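Local coordinates for protein putative exotoxin (superantigen) (Streptococcus pyogenes, PDB 1TY0) that probably acts as a superantigen toxin that engages T-cell receptors, and can use the same surface to form dimers, at residues Phe136-Tyr141 against Ser202-Tyr207. Numbering follows the deposited sequence.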
ATOM      1  N   PHE A 136       1.684  11.394  -6.726  1.00  8.80           N
ATOM      2  CA  PHE A 136       0.912  10.427  -5.954  1.00  9.08           C
ATOM      3  C   PHE A 136      -0.127  11.111  -5.069  1.00  9.31           C
ATOM      4  O   PHE A 136      -1.299  10.736  -5.070  1.00 10.29           O
ATOM      5  CB  PHE A 136       1.836   9.590  -5.069  1.00  7.94           C
ATOM      6  CG  PHE A 136       1.107   8.797  -4.024  1.00  9.83           C
ATOM      7  CD1 PHE A 136       0.382   7.659  -4.370  1.00 12.30           C
ATOM      8  CD2 PHE A 136       1.113   9.215  -2.695  1.00 10.81           C
ATOM      9  CE1 PHE A 136      -0.334   6.947  -3.400  1.00 13.67           C
ATOM     10  CE2 PHE A 136       0.405   8.514  -1.725  1.00 13.79           C
ATOM     11  CZ  PHE A 136      -0.321   7.379  -2.077  1.00 12.30           C
ATOM     12  N   LYS A 137       0.305  12.117  -4.318  1.00 10.11           N
ATOM     13  CA  LYS A 137      -0.605  12.808  -3.414  1.00  9.92           C
ATOM     14  C   LYS A 137      -1.726  13.540  -4.129  1.00 11.32           C
ATOM     15  O   LYS A 137      -2.875  13.471  -3.701  1.00 11.32           O
ATOM     16  CB  LYS A 137       0.176  13.763  -2.511  1.00  9.55           C
ATOM     17  CG  LYS A 137       1.091  13.019  -1.547  1.00 10.00           C
ATOM     18  CD  LYS A 137       1.819  13.940  -0.571  1.00 11.20           C
ATOM     19  CE  LYS A 137       2.538  13.094   0.478  1.00 10.44           C
ATOM     20  NZ  LYS A 137       3.392  13.897   1.397  1.00 10.72           N
ATOM     21  N   ILE A 138      -1.405  14.223  -5.222  1.00 10.08           N
ATOM     22  CA  ILE A 138      -2.433  14.939  -5.966  1.00 15.35           C
ATOM     23  C   ILE A 138      -3.408  13.965  -6.626  1.00 13.53           C
ATOM     24  O   ILE A 138      -4.611  14.212  -6.648  1.00 13.35           O
ATOM     25  CB  ILE A 138      -1.824  15.874  -7.035  1.00 18.09           C
ATOM     26  CG1 ILE A 138      -2.938  16.670  -7.721  1.00 24.47           C
ATOM     27  CG2 ILE A 138      -1.045  15.071  -8.050  1.00 22.75           C
ATOM     28  CD1 ILE A 138      -2.426  17.787  -8.601  1.00 27.16           C
ATOM     29  N   ARG A 139      -2.912  12.852  -7.158  1.00 13.56           N
ATOM     30  CA  ARG A 139      -3.832  11.892  -7.771  1.00 12.24           C
ATOM     31  C   ARG A 139      -4.772  11.335  -6.713  1.00 13.19           C
ATOM     32  O   ARG A 139      -5.974  11.193  -6.948  1.00 12.97           O
ATOM     33  CB  ARG A 139      -3.076  10.746  -8.450  1.00 11.72           C
ATOM     34  CG  ARG A 139      -2.349  11.183  -9.706  1.00 12.38           C
ATOM     35  CD  ARG A 139      -1.858  10.002 -10.523  1.00 11.22           C
ATOM     36  NE  ARG A 139      -0.816  10.427 -11.451  1.00 12.08           N
ATOM     37  CZ  ARG A 139      -0.650   9.948 -12.678  1.00 12.77           C
ATOM     38  NH1 ARG A 139      -1.468   9.019 -13.159  1.00 13.84           N
ATOM     39  NH2 ARG A 139       0.354  10.391 -13.418  1.00 14.35           N
ATOM     40  N   GLN A 140      -4.235  11.021  -5.538  1.00 12.82           N
ATOM     41  CA  GLN A 140      -5.076  10.507  -4.467  1.00 14.06           C
ATOM     42  C   GLN A 140      -6.141  11.539  -4.094  1.00 14.71           C
ATOM     43  O   GLN A 140      -7.303  11.190  -3.875  1.00 14.91           O
ATOM     44  CB  GLN A 140      -4.232  10.154  -3.245  1.00 16.64           C
ATOM     45  CG  GLN A 140      -3.838   8.683  -3.175  1.00 16.94           C
ATOM     46  CD  GLN A 140      -5.041   7.765  -3.039  1.00 20.12           C
ATOM     47  OE1 GLN A 140      -6.006   8.089  -2.348  1.00 25.41           O
ATOM     48  NE2 GLN A 140      -4.984   6.604  -3.688  1.00 23.32           N
ATOM     49  N   TYR A 141      -5.749  12.807  -4.022  1.00 13.74           N
ATOM     50  CA  TYR A 141      -6.699  13.862  -3.688  1.00 16.32           C
ATOM     51  C   TYR A 141      -7.792  13.898  -4.749  1.00 15.30           C
ATOM     52  O   TYR A 141      -8.983  13.953  -4.433  1.00 17.57           O
ATOM     53  CB  TYR A 141      -6.002  15.223  -3.633  1.00 16.14           C
ATOM     54  CG  TYR A 141      -6.963  16.378  -3.443  1.00 19.52           C
ATOM     55  CD1 TYR A 141      -7.582  16.601  -2.212  1.00 23.20           C
ATOM     56  CD2 TYR A 141      -7.284  17.220  -4.503  1.00 23.25           C
ATOM     57  CE1 TYR A 141      -8.501  17.634  -2.042  1.00 25.60           C
ATOM     58  CE2 TYR A 141      -8.205  18.259  -4.346  1.00 26.61           C
ATOM     59  CZ  TYR A 141      -8.808  18.457  -3.114  1.00 27.11           C
ATOM     60  OH  TYR A 141      -9.728  19.474  -2.955  1.00 29.90           O
ATOM     61  N   SER A 202       6.104  27.310  -7.444  1.00 22.81           N
ATOM     62  CA  SER A 202       5.187  28.447  -7.465  1.00 25.32           C
ATOM     63  C   SER A 202       3.756  28.011  -7.174  1.00 25.06           C
ATOM     64  O   SER A 202       3.129  28.488  -6.232  1.00 26.31           O
ATOM     65  CB  SER A 202       5.236  29.146  -8.821  1.00 25.88           C
ATOM     66  OG  SER A 202       4.251  30.160  -8.887  1.00 27.74           O
ATOM     67  N   HIS A 203       3.251  27.101  -7.998  1.00 24.52           N
ATOM     68  CA  HIS A 203       1.898  26.581  -7.846  1.00 23.96           C
ATOM     69  C   HIS A 203       1.720  25.447  -8.837  1.00 22.57           C
ATOM     70  O   HIS A 203       2.648  25.092  -9.561  1.00 23.28           O
ATOM     71  CB  HIS A 203       0.861  27.669  -8.138  1.00 24.68           C
ATOM     72  CG  HIS A 203       0.933  28.211  -9.531  1.00 25.84           C
ATOM     73  ND1 HIS A 203       1.937  29.059  -9.950  1.00 26.90           N
ATOM     74  CD2 HIS A 203       0.147  27.997 -10.614  1.00 25.80           C
ATOM     75  CE1 HIS A 203       1.766  29.342 -11.229  1.00 26.29           C
ATOM     76  NE2 HIS A 203       0.688  28.711 -11.656  1.00 25.76           N
ATOM     77  N   PHE A 204       0.525  24.875  -8.871  1.00 22.10           N
ATOM     78  CA  PHE A 204       0.251  23.797  -9.803  1.00 21.28           C
ATOM     79  C   PHE A 204      -1.108  24.021 -10.442  1.00 22.59           C
ATOM     80  O   PHE A 204      -1.913  24.824  -9.966  1.00 22.64           O
ATOM     81  CB  PHE A 204       0.292  22.440  -9.087  1.00 20.44           C
ATOM     82  CG  PHE A 204      -0.886  22.181  -8.194  1.00 19.66           C
ATOM     83  CD1 PHE A 204      -2.049  21.617  -8.701  1.00 20.63           C
ATOM     84  CD2 PHE A 204      -0.831  22.498  -6.840  1.00 18.56           C
ATOM     85  CE1 PHE A 204      -3.145  21.369  -7.873  1.00 21.93           C
ATOM     86  CE2 PHE A 204      -1.916  22.255  -6.002  1.00 19.49           C
ATOM     87  CZ  PHE A 204      -3.077  21.689  -6.518  1.00 20.91           C
ATOM     88  N   ASP A 205      -1.347  23.316 -11.537  1.00 21.42           N
ATOM     89  CA  ASP A 205      -2.605  23.408 -12.249  1.00 21.75           C
ATOM     90  C   ASP A 205      -3.035  21.995 -12.582  1.00 20.12           C
ATOM     91  O   ASP A 205      -2.216  21.169 -12.970  1.00 21.81           O
ATOM     92  CB  ASP A 205      -2.443  24.192 -13.557  1.00 24.08           C
ATOM     93  CG  ASP A 205      -2.167  25.663 -13.334  1.00 26.81           C
ATOM     94  OD1 ASP A 205      -3.029  26.349 -12.746  1.00 27.10           O
ATOM     95  OD2 ASP A 205      -1.088  26.138 -13.751  1.00 28.83           O
ATOM     96  N   ILE A 206      -4.319  21.722 -12.405  1.00 19.58           N
ATOM     97  CA  ILE A 206      -4.885  20.426 -12.734  1.00 18.71           C
ATOM     98  C   ILE A 206      -5.882  20.713 -13.845  1.00 19.50           C
ATOM     99  O   ILE A 206      -6.820  21.488 -13.653  1.00 19.67           O
ATOM    100  CB  ILE A 206      -5.654  19.800 -11.551  1.00 19.42           C
ATOM    101  CG1 ILE A 206      -4.691  19.463 -10.413  1.00 19.66           C
ATOM    102  CG2 ILE A 206      -6.380  18.536 -12.013  1.00 19.06           C
ATOM    103  CD1 ILE A 206      -5.387  18.942  -9.166  1.00 22.38           C
ATOM    104  N   TYR A 207      -5.664  20.107 -15.007  1.00 17.75           N
ATOM    105  CA  TYR A 207      -6.560  20.289 -16.146  1.00 19.79           C
ATOM    106  C   TYR A 207      -7.323  18.997 -16.399  1.00 18.94           C
ATOM    107  O   TYR A 207      -6.726  17.991 -16.771  1.00 19.34           O
ATOM    108  CB  TYR A 207      -5.764  20.629 -17.407  1.00 20.81           C
ATOM    109  CG  TYR A 207      -5.049  21.963 -17.378  1.00 23.96           C
ATOM    110  CD1 TYR A 207      -5.730  23.150 -17.648  1.00 25.62           C
ATOM    111  CD2 TYR A 207      -3.687  22.033 -17.102  1.00 24.65           C
ATOM    112  CE1 TYR A 207      -5.064  24.376 -17.647  1.00 26.79           C
ATOM    113  CE2 TYR A 207      -3.014  23.250 -17.097  1.00 26.70           C
ATOM    114  CZ  TYR A 207      -3.704  24.416 -17.371  1.00 27.30           C
ATOM    115  OH  TYR A 207      -3.028  25.615 -17.382  1.00 30.37           O
TER
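The ring of Phe204 meets Ile138 obliquely, with Ile138 CD1 3.7 Å from Phe204 CE1, while CG1 of Ile206, its neighbour on the same side of the strand, lies in the ring plane at the edge. On the strand's other side, the His203 ring takes Ser202 OG at its edge, 2.8 Å from His203 ND1; either group could donate this hydrogen bond. Ile138 and Ile206 approach tip to tip, and their CD1 atoms stand 3.2 Å apart, closer than two methyl groups normally pack. Ile138 can reach this far because its CG1 lies anti to the backbone N (chi1 -176°) and CD1 continues the extended chain (chi2 169°). A long, branched aliphatic side chain suits this place, bridging helix 131-146 and strand 201-209; the flat ring of Phe204 and branched Ile206 are apolar, as their buried, helix-facing positions require. Leu160 and Leu118, from strands 157-164 and 113-119, extend the same apolar layer, the helix-on-sheet core of the beta-grasp domain. No hydrogen bond joins 136-141 to 202-207: apolar side chains face the helix, whereas His203 and Asp205, zinc ligands of this protein with His169, point the other way, although no zinc is bound to this chain here.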